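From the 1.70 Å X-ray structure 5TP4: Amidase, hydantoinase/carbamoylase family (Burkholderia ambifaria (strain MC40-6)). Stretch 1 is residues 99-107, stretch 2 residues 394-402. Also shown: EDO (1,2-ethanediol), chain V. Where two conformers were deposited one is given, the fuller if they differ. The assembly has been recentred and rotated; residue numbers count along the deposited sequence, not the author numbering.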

# COMPACT_ATOMS: atom_id res chain seq x y z
N GLY B 99 2.85 -26.05 -2.72
CA GLY B 99 3.94 -26.39 -1.83
C GLY B 99 5.18 -26.86 -2.59
O GLY B 99 5.13 -27.23 -3.77
N GLY B 100 6.32 -26.81 -1.90
CA GLY B 100 7.52 -27.37 -2.47
C GLY B 100 7.62 -28.88 -2.24
O GLY B 100 6.86 -29.48 -1.49
N ARG B 101 8.57 -29.48 -2.95
CA ARG B 101 8.77 -30.92 -2.90
C ARG B 101 9.59 -31.37 -1.70
O ARG B 101 9.78 -32.58 -1.53
CB ARG B 101 9.44 -31.38 -4.20
CG ARG B 101 8.53 -31.17 -5.42
CD ARG B 101 9.15 -31.72 -6.72
NE ARG B 101 10.55 -31.33 -6.84
CZ ARG B 101 10.97 -30.15 -7.29
NH1 ARG B 101 10.09 -29.23 -7.66
NH2 ARG B 101 12.27 -29.89 -7.36
N PHE B 102 10.09 -30.44 -0.87
CA PHE B 102 10.88 -30.83 0.29
C PHE B 102 10.32 -30.35 1.62
O PHE B 102 10.59 -30.98 2.64
CB PHE B 102 12.32 -30.31 0.15
CG PHE B 102 13.02 -30.87 -1.05
CD1 PHE B 102 12.85 -30.29 -2.29
CD2 PHE B 102 13.78 -32.01 -0.94
CE1 PHE B 102 13.47 -30.82 -3.40
CE2 PHE B 102 14.40 -32.54 -2.04
CZ PHE B 102 14.25 -31.95 -3.27
N ASP B 103 9.58 -29.24 1.64
CA ASP B 103 9.01 -28.72 2.89
C ASP B 103 8.17 -29.78 3.57
O ASP B 103 7.18 -30.27 3.00
CB ASP B 103 8.11 -27.52 2.60
CG ASP B 103 8.85 -26.24 2.39
OD1 ASP B 103 9.92 -26.05 3.00
OD2 ASP B 103 8.33 -25.39 1.63
N GLY B 104 8.50 -30.09 4.82
CA GLY B 104 7.74 -31.07 5.61
C GLY B 104 8.02 -32.51 5.25
O GLY B 104 8.34 -33.33 6.12
N VAL B 105 7.89 -32.85 3.97
CA VAL B 105 8.03 -34.23 3.56
C VAL B 105 9.44 -34.74 3.79
O VAL B 105 9.62 -35.92 4.11
CB VAL B 105 7.60 -34.38 2.09
CG1 VAL B 105 8.45 -33.45 1.21
CG2 VAL B 105 7.69 -35.85 1.63
N TYR B 106 10.46 -33.87 3.62
CA TYR B 106 11.84 -34.33 3.83
C TYR B 106 12.01 -34.96 5.21
O TYR B 106 12.58 -36.04 5.33
CB TYR B 106 12.82 -33.16 3.65
CG TYR B 106 14.21 -33.49 4.17
CD1 TYR B 106 14.87 -34.64 3.75
CD2 TYR B 106 14.84 -32.66 5.08
CE1 TYR B 106 16.15 -34.95 4.26
CE2 TYR B 106 16.09 -32.94 5.55
CZ TYR B 106 16.74 -34.09 5.15
OH TYR B 106 17.99 -34.35 5.65
N GLY B 107 11.49 -34.32 6.26
CA GLY B 107 11.71 -34.85 7.60
C GLY B 107 10.96 -36.14 7.89
O GLY B 107 11.45 -36.99 8.64
N GLU B 394 11.33 -24.24 -4.92
CA GLU B 394 12.19 -24.67 -3.81
C GLU B 394 12.93 -25.97 -4.13
O GLU B 394 12.41 -26.83 -4.86
CB GLU B 394 11.38 -24.84 -2.53
CG GLU B 394 11.69 -26.13 -1.78
CD GLU B 394 10.58 -26.50 -0.83
OE1 GLU B 394 10.01 -25.57 -0.23
OE2 GLU B 394 10.26 -27.70 -0.70
N ASP B 395 14.13 -26.13 -3.59
CA ASP B 395 14.92 -27.29 -3.99
C ASP B 395 15.97 -27.55 -2.93
O ASP B 395 16.39 -26.64 -2.20
CB ASP B 395 15.56 -27.05 -5.37
CG ASP B 395 15.86 -28.34 -6.12
OD1 ASP B 395 15.42 -29.43 -5.68
OD2 ASP B 395 16.55 -28.27 -7.16
N ALA B 396 16.37 -28.81 -2.83
CA ALA B 396 17.50 -29.23 -2.03
C ALA B 396 18.32 -30.19 -2.87
O ALA B 396 17.79 -30.84 -3.78
CB ALA B 396 17.10 -29.92 -0.73
N LEU B 397 19.60 -30.24 -2.60
CA LEU B 397 20.49 -31.08 -3.39
C LEU B 397 20.56 -32.49 -2.81
O LEU B 397 20.46 -32.67 -1.60
CB LEU B 397 21.90 -30.49 -3.42
CG LEU B 397 22.10 -29.13 -4.07
CD1 LEU B 397 23.52 -28.65 -3.86
CD2 LEU B 397 21.76 -29.25 -5.54
N PRO B 398 20.77 -33.50 -3.66
CA PRO B 398 20.75 -34.88 -3.15
C PRO B 398 21.77 -35.15 -2.07
O PRO B 398 21.45 -35.82 -1.08
CB PRO B 398 21.02 -35.73 -4.40
CG PRO B 398 20.55 -34.87 -5.57
CD PRO B 398 20.85 -33.45 -5.13
N ASP B 399 23.00 -34.65 -2.21
CA ASP B 399 23.98 -34.90 -1.16
C ASP B 399 23.65 -34.16 0.14
O ASP B 399 24.06 -34.60 1.22
CB ASP B 399 25.39 -34.53 -1.66
CG ASP B 399 25.91 -35.48 -2.70
OD1 ASP B 399 25.27 -36.53 -2.99
OD2 ASP B 399 26.98 -35.18 -3.26
N ASP B 400 22.93 -33.03 0.09
CA ASP B 400 22.55 -32.37 1.34
C ASP B 400 21.43 -33.15 2.03
O ASP B 400 21.44 -33.32 3.25
CB ASP B 400 22.10 -30.95 1.06
CG ASP B 400 23.23 -30.06 0.59
OD1 ASP B 400 24.39 -30.37 0.93
OD2 ASP B 400 22.96 -29.07 -0.12
N VAL B 401 20.48 -33.65 1.23
CA VAL B 401 19.45 -34.54 1.75
C VAL B 401 20.09 -35.73 2.43
O VAL B 401 19.74 -36.10 3.57
CB VAL B 401 18.51 -34.98 0.61
CG1 VAL B 401 17.71 -36.22 1.00
CG2 VAL B 401 17.60 -33.81 0.19
N THR B 402 21.04 -36.36 1.76
CA THR B 402 21.70 -37.52 2.35
C THR B 402 22.42 -37.16 3.64
O THR B 402 22.25 -37.83 4.67
CB THR B 402 22.67 -38.13 1.35
OG1 THR B 402 21.96 -38.51 0.17
CG2 THR B 402 23.36 -39.39 1.96
C1 EDO V . 12.24 -34.45 -4.86
O1 EDO V . 12.22 -33.76 -6.11
C2 EDO V . 13.57 -35.19 -4.69
O2 EDO V . 13.56 -36.39 -5.48
O HOH W 1 10.04 -27.84 -4.82
O HOH W 2 14.47 -31.77 -6.90

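Gly 99 stands clear of the other stretch, and the contact opens at Gly 100, where the absence of a side chain matters: an ideal CB here would lie 2.1 Å from Glu 394 CD, a clash. The bare backbone lets the glutamate pass, with Gly 100 CA 3.3 Å from Glu 394 OE2.

Arg 101 works through both ends. Its backbone N reaches Glu 394 O by way of water 1, donating to the water at 2.9 Å while the water donates to that oxygen at 2.6 Å. Its CA-to-CB bond points sideways, but the end of the side chain comes nearer, with Arg 101 NH2 3.6 Å from Asp 395 OD1, a long salt bridge; water 2 also links the same two atoms. Arg 101 NE donates to O1 of the bound ethanediol at 3.0 Å, a guest probably left by the crystallisation liquor.

At Phe 102 polar and apolar rules meet. Its backbone N donates to Glu 394 OE2 at 2.8 Å, and Asp 103 N donates to the same oxygen at 2.9 Å, so one carboxylate oxygen gathers two consecutive amides. The Phe 102 CA-to-CB bond points toward stretch 2, and its ring receives Ala 396 CB over its face, 4.0 Å from the ring centroid and 16° off the normal; Phe 102 CE2 also packs against Val 401 CG2 at 4.1 Å.

The side chain of Asp 103 ends unusually close to a like charge, with OD2 2.5 Å from Glu 394 OE1; whether a proton is shared there remains open.

Gly 104 sits at the N-cap position, right before the helix, at a positive phi of 77°, a conformation that favours glycine. Val 105 stays out of reach. Four residues on from Phe 102, whose O accepts a hydrogen bond from Tyr 106 N at 3.1 Å, the Tyr 106 CA-to-CB bond points toward stretch 2 and the residue closes the contact: CE1 packs against Val 401 CG1 at 3.8 Å, while its OH lies 3.2 Å from Val 401 O.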